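Local structure of MUTM (fpg) protein (Thermus thermophilus, 1EE8) at residues Y163-L168 / A229-E234; L173-P178 / R253-C258; L236-C241 / P259-E264. The protein is a member of the MutM (Fpg) family, whose chain joins an N-terminal domain and a helical H2TH domain to a C-terminal zinc finger. One frame throughout, in Å; residues are numbered along the deposited sequence.

Contact 1: Y163-L168 / A229-E234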
loop_
_atom_site.group_PDB
_atom_site.type_symbol
_atom_site.label_atom_id
_atom_site.label_comp_id
_atom_site.label_asym_id
_atom_site.label_seq_id
_atom_site.Cartn_x
_atom_site.Cartn_y
_atom_site.Cartn_z
ATOM N N TYR A 163 8.778 8.019 -33.878
ATOM C CA TYR A 163 9.465 9.290 -33.928
ATOM C C TYR A 163 10.946 9.214 -34.242
ATOM O O TYR A 163 11.522 10.185 -34.734
ATOM C CB TYR A 163 9.155 10.062 -32.651
ATOM C CG TYR A 163 7.658 10.245 -32.547
ATOM C CD1 TYR A 163 6.904 9.504 -31.646
ATOM C CD2 TYR A 163 6.978 11.070 -33.449
ATOM C CE1 TYR A 163 5.511 9.567 -31.646
ATOM C CE2 TYR A 163 5.584 11.138 -33.459
ATOM C CZ TYR A 163 4.859 10.382 -32.554
ATOM O OH TYR A 163 3.486 10.431 -32.567
ATOM N N ALA A 164 11.572 8.071 -33.978
ATOM C CA ALA A 164 12.979 7.933 -34.337
ATOM C C ALA A 164 12.992 7.889 -35.874
ATOM O O ALA A 164 13.719 8.646 -36.521
ATOM C CB ALA A 164 13.564 6.648 -33.771
ATOM N N ASP A 165 12.175 7.008 -36.450
ATOM C CA ASP A 165 12.089 6.882 -37.905
ATOM C C ASP A 165 11.762 8.238 -38.557
ATOM O O ASP A 165 12.427 8.657 -39.507
ATOM C CB ASP A 165 11.006 5.863 -38.300
ATOM C CG ASP A 165 11.434 4.414 -38.071
ATOM O OD1 ASP A 165 12.498 4.184 -37.461
ATOM O OD2 ASP A 165 10.696 3.502 -38.506
ATOM N N GLU A 166 10.749 8.932 -38.042
ATOM C CA GLU A 166 10.366 10.215 -38.621
ATOM C C GLU A 166 11.435 11.297 -38.460
ATOM O O GLU A 166 11.639 12.108 -39.354
ATOM C CB GLU A 166 9.036 10.696 -38.025
ATOM C CG GLU A 166 7.825 9.866 -38.454
ATOM C CD GLU A 166 7.588 9.897 -39.958
ATOM O OE1 GLU A 166 7.582 8.813 -40.577
ATOM O OE2 GLU A 166 7.403 11.002 -40.521
ATOM N N ALA A 167 12.123 11.310 -37.329
ATOM C CA ALA A 167 13.153 12.319 -37.107
ATOM C C ALA A 167 14.319 12.087 -38.063
ATOM O O ALA A 167 14.865 13.028 -38.648
ATOM C CB ALA A 167 13.641 12.275 -35.651
ATOM N N LEU A 168 14.697 10.824 -38.212
ATOM C CA LEU A 168 15.793 10.450 -39.088
ATOM C C LEU A 168 15.505 10.823 -40.537
ATOM O O LEU A 168 16.401 11.244 -41.270
ATOM C CB LEU A 168 16.070 8.949 -38.955
ATOM C CG LEU A 168 16.722 8.575 -37.617
ATOM C CD1 LEU A 168 16.665 7.069 -37.389
ATOM C CD2 LEU A 168 18.177 9.078 -37.623
ATOM N N ALA A 229 6.118 10.549 -42.884
ATOM C CA ALA A 229 6.812 10.488 -44.157
ATOM C C ALA A 229 7.213 9.063 -44.505
ATOM O O ALA A 229 7.114 8.653 -45.660
ATOM C CB ALA A 229 8.051 11.376 -44.117
ATOM N N VAL A 230 7.658 8.308 -43.505
ATOM C CA VAL A 230 8.102 6.945 -43.749
ATOM C C VAL A 230 7.523 5.880 -42.822
ATOM O O VAL A 230 7.353 4.731 -43.233
ATOM C CB VAL A 230 9.645 6.859 -43.687
ATOM C CG1 VAL A 230 10.264 7.786 -44.738
ATOM C CG2 VAL A 230 10.135 7.232 -42.291
ATOM N N TYR A 231 7.225 6.235 -41.576
ATOM C CA TYR A 231 6.681 5.239 -40.666
ATOM C C TYR A 231 5.348 4.671 -41.142
ATOM O O TYR A 231 4.431 5.414 -41.500
ATOM C CB TYR A 231 6.484 5.787 -39.251
ATOM C CG TYR A 231 6.121 4.662 -38.312
ATOM C CD1 TYR A 231 7.110 3.854 -37.752
ATOM C CD2 TYR A 231 4.784 4.312 -38.099
ATOM C CE1 TYR A 231 6.782 2.719 -37.011
ATOM C CE2 TYR A 231 4.444 3.180 -37.367
ATOM C CZ TYR A 231 5.448 2.386 -36.828
ATOM O OH TYR A 231 5.110 1.254 -36.123
ATOM N N GLY A 232 5.245 3.347 -41.123
ATOM C CA GLY A 232 4.022 2.692 -41.556
ATOM C C GLY A 232 3.696 2.880 -43.030
ATOM O O GLY A 232 2.584 2.558 -43.461
ATOM N N ARG A 233 4.650 3.390 -43.811
ATOM C CA ARG A 233 4.411 3.608 -45.234
ATOM C C ARG A 233 5.285 2.753 -46.148
ATOM O O ARG A 233 5.586 3.156 -47.272
ATOM C CB ARG A 233 4.602 5.089 -45.580
ATOM C CG ARG A 233 3.709 6.017 -44.776
ATOM C CD ARG A 233 3.758 7.445 -45.291
ATOM N NE ARG A 233 3.249 7.548 -46.657
ATOM C CZ ARG A 233 4.012 7.701 -47.737
ATOM N NH1 ARG A 233 5.334 7.773 -47.621
ATOM N NH2 ARG A 233 3.450 7.782 -48.937
ATOM N N GLU A 234 5.686 1.576 -45.671
ATOM C CA GLU A 234 6.523 0.675 -46.466
ATOM C C GLU A 234 5.894 0.407 -47.832
ATOM O O GLU A 234 4.745 -0.023 -47.923
ATOM C CB GLU A 234 6.725 -0.663 -45.741
ATOM C CG GLU A 234 7.604 -1.652 -46.513
ATOM C CD GLU A 234 7.678 -3.027 -45.864
ATOM O OE1 GLU A 234 8.552 -3.828 -46.263
ATOM O OE2 GLU A 234 6.862 -3.312 -44.962
#

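Contact 2: L173-P178 / R253-C258. With ZN (zinc ion), chain C.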
loop_
_atom_site.group_PDB
_atom_site.type_symbol
_atom_site.label_atom_id
_atom_site.label_comp_id
_atom_site.label_asym_id
_atom_site.label_seq_id
_atom_site.Cartn_x
_atom_site.Cartn_y
_atom_site.Cartn_z
ATOM N N LEU A 173 19.017 11.288 -42.597
ATOM C CA LEU A 173 20.141 10.497 -42.106
ATOM C C LEU A 173 19.811 9.012 -42.075
ATOM O O LEU A 173 18.670 8.614 -41.821
ATOM C CB LEU A 173 20.538 10.960 -40.702
ATOM C CG LEU A 173 21.094 12.378 -40.591
ATOM C CD1 LEU A 173 21.326 12.733 -39.122
ATOM C CD2 LEU A 173 22.392 12.472 -41.383
ATOM N N SER A 174 20.817 8.187 -42.336
ATOM C CA SER A 174 20.614 6.750 -42.321
ATOM C C SER A 174 20.397 6.244 -40.902
ATOM O O SER A 174 21.153 6.575 -39.991
ATOM C CB SER A 174 21.814 6.030 -42.915
ATOM O OG SER A 174 21.687 4.642 -42.704
ATOM N N PRO A 175 19.355 5.428 -40.700
ATOM C CA PRO A 175 19.063 4.883 -39.374
ATOM C C PRO A 175 20.104 3.832 -38.998
ATOM O O PRO A 175 20.352 3.576 -37.820
ATOM C CB PRO A 175 17.687 4.242 -39.556
ATOM C CG PRO A 175 17.115 4.930 -40.765
ATOM C CD PRO A 175 18.301 5.062 -41.657
ATOM N N PHE A 176 20.727 3.250 -40.016
ATOM C CA PHE A 176 21.683 2.168 -39.819
ATOM C C PHE A 176 23.169 2.484 -39.699
ATOM O O PHE A 176 23.953 1.615 -39.313
ATOM C CB PHE A 176 21.462 1.134 -40.923
ATOM C CG PHE A 176 20.012 0.905 -41.237
ATOM C CD1 PHE A 176 19.423 1.500 -42.352
ATOM C CD2 PHE A 176 19.217 0.148 -40.384
ATOM C CE1 PHE A 176 18.068 1.347 -42.610
ATOM C CE2 PHE A 176 17.856 -0.009 -40.635
ATOM C CZ PHE A 176 17.281 0.591 -41.749
ATOM N N ARG A 177 23.570 3.712 -40.009
ATOM C CA ARG A 177 24.979 4.066 -39.917
ATOM C C ARG A 177 25.414 4.196 -38.461
ATOM O O ARG A 177 24.604 4.502 -37.585
ATOM C CB ARG A 177 25.250 5.382 -40.651
ATOM C CG ARG A 177 24.551 6.582 -40.044
ATOM C CD ARG A 177 24.742 7.827 -40.891
ATOM N NE ARG A 177 26.087 8.383 -40.782
ATOM C CZ ARG A 177 26.463 9.534 -41.331
ATOM N NH1 ARG A 177 27.705 9.969 -41.177
ATOM N NH2 ARG A 177 25.597 10.251 -42.042
ATOM N N PRO A 178 26.705 3.948 -38.181
ATOM C CA PRO A 178 27.209 4.057 -36.809
ATOM C C PRO A 178 26.901 5.447 -36.267
ATOM O O PRO A 178 27.070 6.440 -36.972
ATOM C CB PRO A 178 28.708 3.817 -36.975
ATOM C CG PRO A 178 28.760 2.847 -38.132
ATOM C CD PRO A 178 27.755 3.456 -39.093
ATOM N N ARG A 253 12.470 -5.987 -35.376
ATOM C CA ARG A 253 12.569 -4.542 -35.224
ATOM C C ARG A 253 12.539 -3.870 -36.584
ATOM O O ARG A 253 13.531 -3.877 -37.316
ATOM C CB ARG A 253 13.864 -4.173 -34.495
ATOM C CG ARG A 253 13.802 -2.841 -33.758
ATOM C CD ARG A 253 12.713 -2.874 -32.687
ATOM N NE ARG A 253 12.701 -1.673 -31.852
ATOM C CZ ARG A 253 11.850 -1.470 -30.851
ATOM N NH1 ARG A 253 10.936 -2.387 -30.557
ATOM N NH2 ARG A 253 11.908 -0.349 -30.142
ATOM N N GLY A 254 11.391 -3.294 -36.919
ATOM C CA GLY A 254 11.252 -2.623 -38.195
ATOM C C GLY A 254 11.726 -1.187 -38.128
ATOM O O GLY A 254 11.646 -0.547 -37.084
ATOM N N THR A 255 12.226 -0.688 -39.251
ATOM C CA THR A 255 12.710 0.683 -39.349
ATOM C C THR A 255 12.376 1.179 -40.748
ATOM O O THR A 255 12.864 0.628 -41.741
ATOM C CB THR A 255 14.236 0.755 -39.124
ATOM O OG1 THR A 255 14.538 0.372 -37.776
ATOM C CG2 THR A 255 14.756 2.167 -39.371
ATOM N N HIS A 256 11.529 2.204 -40.827
ATOM C CA HIS A 256 11.125 2.767 -42.113
ATOM C C HIS A 256 12.070 3.887 -42.526
ATOM O O HIS A 256 12.495 4.685 -41.691
ATOM C CB HIS A 256 9.698 3.313 -42.044
ATOM C CG HIS A 256 8.678 2.299 -41.632
ATOM N ND1 HIS A 256 8.608 1.789 -40.354
ATOM C CD2 HIS A 256 7.680 1.704 -42.329
ATOM C CE1 HIS A 256 7.611 0.925 -40.279
ATOM N NE2 HIS A 256 7.031 0.855 -41.465
ATOM N N PHE A 257 12.381 3.950 -43.818
ATOM C CA PHE A 257 13.298 4.963 -44.328
ATOM C C PHE A 257 13.318 4.975 -45.854
ATOM O O PHE A 257 12.893 4.013 -46.496
ATOM C CB PHE A 257 14.711 4.653 -43.838
ATOM C CG PHE A 257 15.303 3.432 -44.480
ATOM C CD1 PHE A 257 16.245 3.550 -45.499
ATOM C CD2 PHE A 257 14.876 2.157 -44.106
ATOM C CE1 PHE A 257 16.754 2.413 -46.137
ATOM C CE2 PHE A 257 15.375 1.020 -44.736
ATOM C CZ PHE A 257 16.316 1.148 -45.755
ATOM N N CYS A 258 13.809 6.075 -46.424
ATOM C CA CYS A 258 13.944 6.193 -47.869
ATOM C C CYS A 258 15.425 5.988 -48.121
ATOM O O CYS A 258 16.258 6.776 -47.653
ATOM C CB CYS A 258 13.538 7.579 -48.377
ATOM S SG CYS A 258 13.930 7.832 -50.145
HETATM ZN ZN ZN C . 13.107 9.895 -50.884
#

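Contact 3: L236-C241 / P259-E264. With ZN (zinc ion), chain C.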
loop_
_atom_site.group_PDB
_atom_site.type_symbol
_atom_site.label_atom_id
_atom_site.label_comp_id
_atom_site.label_asym_id
_atom_site.label_seq_id
_atom_site.Cartn_x
_atom_site.Cartn_y
_atom_site.Cartn_z
ATOM N N LEU A 236 5.064 2.617 -50.045
ATOM C CA LEU A 236 4.452 3.834 -50.566
ATOM C C LEU A 236 5.561 4.798 -51.006
ATOM O O LEU A 236 6.726 4.640 -50.619
ATOM C CB LEU A 236 3.565 4.495 -49.500
ATOM C CG LEU A 236 2.300 3.779 -49.003
ATOM C CD1 LEU A 236 1.354 3.507 -50.171
ATOM C CD2 LEU A 236 2.682 2.481 -48.313
ATOM N N PRO A 237 5.210 5.809 -51.819
ATOM C CA PRO A 237 6.161 6.806 -52.327
ATOM C C PRO A 237 6.736 7.753 -51.274
ATOM O O PRO A 237 5.995 8.328 -50.476
ATOM C CB PRO A 237 5.336 7.587 -53.360
ATOM C CG PRO A 237 4.224 6.653 -53.726
ATOM C CD PRO A 237 3.877 6.026 -52.408
ATOM N N CYS A 238 8.055 7.916 -51.276
ATOM C CA CYS A 238 8.688 8.853 -50.356
ATOM C C CYS A 238 8.061 10.204 -50.711
ATOM O O CYS A 238 7.782 10.476 -51.877
ATOM C CB CYS A 238 10.202 8.893 -50.594
ATOM S SG CYS A 238 11.060 10.286 -49.817
ATOM N N PRO A 239 7.818 11.066 -49.718
ATOM C CA PRO A 239 7.214 12.354 -50.065
ATOM C C PRO A 239 8.204 13.359 -50.654
ATOM O O PRO A 239 7.811 14.429 -51.113
ATOM C CB PRO A 239 6.628 12.818 -48.738
ATOM C CG PRO A 239 7.643 12.320 -47.759
ATOM C CD PRO A 239 7.930 10.912 -48.255
ATOM N N ALA A 240 9.484 13.009 -50.653
ATOM C CA ALA A 240 10.503 13.914 -51.177
ATOM C C ALA A 240 11.043 13.530 -52.556
ATOM O O ALA A 240 11.294 14.404 -53.389
ATOM C CB ALA A 240 11.657 14.030 -50.179
ATOM N N CYS A 241 11.216 12.233 -52.806
ATOM C CA CYS A 241 11.753 11.783 -54.089
ATOM C C CYS A 241 10.856 10.813 -54.850
ATOM O O CYS A 241 11.204 10.376 -55.949
ATOM C CB CYS A 241 13.113 11.123 -53.878
ATOM S SG CYS A 241 13.007 9.480 -53.159
ATOM N N PRO A 259 15.780 4.916 -48.845
ATOM C CA PRO A 259 17.190 4.636 -49.133
ATOM C C PRO A 259 17.891 5.816 -49.800
ATOM O O PRO A 259 18.967 6.239 -49.368
ATOM C CB PRO A 259 17.118 3.409 -50.039
ATOM C CG PRO A 259 15.867 2.711 -49.554
ATOM C CD PRO A 259 14.911 3.868 -49.409
ATOM N N THR A 260 17.279 6.356 -50.846
ATOM C CA THR A 260 17.889 7.477 -51.547
ATOM C C THR A 260 18.029 8.725 -50.688
ATOM O O THR A 260 19.130 9.234 -50.511
ATOM C CB THR A 260 17.110 7.852 -52.817
ATOM O OG1 THR A 260 17.058 6.721 -53.694
ATOM C CG2 THR A 260 17.807 9.004 -53.539
ATOM N N CYS A 261 16.918 9.216 -50.150
ATOM C CA CYS A 261 16.947 10.423 -49.329
ATOM C C CYS A 261 17.720 10.320 -48.018
ATOM O O CYS A 261 18.141 11.338 -47.470
ATOM C CB CYS A 261 15.524 10.883 -49.028
ATOM S SG CYS A 261 14.659 11.515 -50.466
ATOM N N GLN A 262 17.913 9.106 -47.515
ATOM C CA GLN A 262 18.619 8.941 -46.251
ATOM C C GLN A 262 19.989 8.263 -46.329
ATOM O O GLN A 262 20.419 7.587 -45.394
ATOM C CB GLN A 262 17.704 8.225 -45.254
ATOM C CG GLN A 262 16.520 9.093 -44.836
ATOM C CD GLN A 262 15.530 8.379 -43.935
ATOM O OE1 GLN A 262 14.598 7.719 -44.405
ATOM N NE2 GLN A 262 15.732 8.505 -42.627
ATOM N N GLY A 263 20.673 8.461 -47.451
ATOM C CA GLY A 263 22.008 7.916 -47.627
ATOM C C GLY A 263 22.194 6.414 -47.563
ATOM O O GLY A 263 23.195 5.938 -47.035
ATOM N N GLU A 264 21.239 5.667 -48.102
ATOM C CA GLU A 264 21.320 4.214 -48.122
ATOM C C GLU A 264 21.075 3.733 -49.551
ATOM O O GLU A 264 21.589 4.320 -50.503
ATOM C CB GLU A 264 20.280 3.607 -47.175
ATOM C CG GLU A 264 20.598 3.762 -45.688
ATOM C CD GLU A 264 21.906 3.092 -45.282
ATOM O OE1 GLU A 264 22.979 3.687 -45.507
ATOM O OE2 GLU A 264 21.865 1.963 -44.745
HETATM ZN ZN ZN C . 13.107 9.895 -50.884
#

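Contact 1: Y163-L168 / A229-E234
Glu166 OE1 takes two backbone N-H groups from the 229-234 loop at once. Tyr231 N lies 2.8 Å from OE1 and meets it nearly along the carboxylate C-O direction, in a bond that is almost straight at 175°. Val230 N, 3.0 Å from the same OE1, is received on that oxygen's syn lone pair, the one facing the other oxygen. That other oxygen, OE2, receives Ala229 N at 2.7 Å, also on the syn side but 20° out of the carboxylate plane. Three consecutive amides thus converge on one carboxylate, which fixes its rotation and pays for burying it. They would be expected to stabilise the charged form. Glutamate suits the place because its chain is long enough to leave the helix and fold across to the loop: a bend at chi2 (-62°) swings CD round. Val230 CG2 rests 3.5 Å from Glu166 OE1 and 3.9 Å from Asp165 O, an apolar branch filling in beside the polar grip.

One residue earlier, Asp165 OD2 comes to the rim of the Tyr231 ring, near its plane and 3.7 Å from CD1. The charge of Asp165 is met by Lys147 at OD1, while OD2 accepts from His256 N. Tyr231 is itself the second residue of a type II turn from Val230 to Arg233, and Gly232 takes its positive phi.

On its other sides helix 161-170 packs against helices 146-152 and 184-203, through Leu168 and Ala167 among others; Ala229 and Val230 also touch its Phe169, and their loop precedes strand 246-249.

Contact 2: L173-P178 / R253-C258
Phe176 meets both Thr255 and Phe257, two residues whose side chains leave the same side of strand 254-257. Its CB points toward the strand, and the ring beyond is backed on one face by the preceding residue, with Pro175 CB 4.1 Å above the ring plane over its centre. Further out, CE1 stands over the centre of the Phe257 ring, 3.4 Å from Phe257 CE2. CZ, at the tip, lies between the two partners, 3.6 Å from Phe257 CE2 and 3.8 Å from Thr255 CG2. CE2, across the ring from CE1, is as near Thr255 CB as its CG2 methyl.

The aromatic pair is T-shaped: the edge of Phe176 points at the face of Phe257, with ring planes 80° apart. In Phe257, chi1 (70°) puts CG in the crowded position, between the backbone N and the carbonyl carbon, and chi2 (103°) turns the ring. Pro175 completes the apolar patch, its CB 3.6 Å from Thr255 CG2 and its CG 3.9 Å from Phe257 CB. Threonine fits here because its two branches divide the work: CG2 packs on the proline and the phenylalanine, while OG1 is hydrogen-bonded to Lys147. Ser174 shapes the approach from the other segment, since its OG accepts a hydrogen bond from Phe176 N in an ST turn, and Arg248 makes a cation-pi contact with the Phe176 ring.

Just past Phe257 the strand delivers Cys258 SG to the zinc ion. The arrangement is that of the Fpg-type beta-hairpin zinc finger, strands 246-249 and 254-257, laid by an aromatic and proline patch against the H2TH part of the protein.

Contact 3: L236-C241 / P259-E264
The four-cysteine zinc site of the Fpg-type zinc finger brings Cys238 and Cys241 of one CxxC pair against Cys261 of the other, whose first member, Cys258, supplies the fourth sulfur. Each of the SG atoms of Cys238, Cys241 and Cys261 lies 2.3 Å from the zinc ion. Across the contact the sulfurs are held apart by the geometry of the metal: Cys238 SG is 3.9 Å and Cys241 SG 3.8 Å from Cys261 SG, spacings expected of ligands placed tetrahedrally. No hydrogen bond joins the two segments, so the link rests mainly on the shared metal, with a few van der Waals contacts beside it. Cysteine suits it because a short side chain ending in a soft, negatively charged sulfur is a strong zinc ligand.

The three sulfurs arrive by different torsions. Cys238 SG is anti to its backbone N (chi1 166°), whereas Cys261 SG is anti to its carbonyl carbon (chi1 -69°), and Cys241 SG lies between its backbone N and carbonyl carbon. Cys238 SG is also gripped from within its own segment, accepting Ala240 N at 3.3 Å with an angle of 160°. Cys241 N donates to Cys238 SG as well, at a longer 3.6 Å. Such N-H groups turned toward a thiolate are likely to ease the negative charge gathered round the metal. Ala240 is small enough to lie close to the metal site, its CB 3.9 Å from Cys261 SG. Cys261 is the second residue of a type I turn from Thr260 to Gly263, where glycine accommodates the positive phi.

Phe169 of helix 161-170 touches Cys238, Pro239 and Gln262, while Gln262 and Glu264 rest on Phe257 of strand 254-257. Leu236 pairs through its backbone with Val245, next to strand 246-249.

How the contacts relate
Past the N-terminal domain the chain reaches helix 161-170 and the loop at 173-178, which open contacts 1 and 2 within the H2TH region. After helix 184-203 the return at 229-234 closes contact 1, a loop with about sixty residues between its ends. Contact 3 opens only then, at 236-241, so the two lie in series. The hairpin strand 254-257 next closes contact 2, whose span crosses those of both other contacts, and 259-264 closes contact 3 last. Contacts 2 and 3 share the zinc ion, and Leu168 O with Leu173 N joins contacts 1 and 2. Contacts 1 and 2 tie the C-terminal part to the H2TH region, while contact 3 closes the finger on itself.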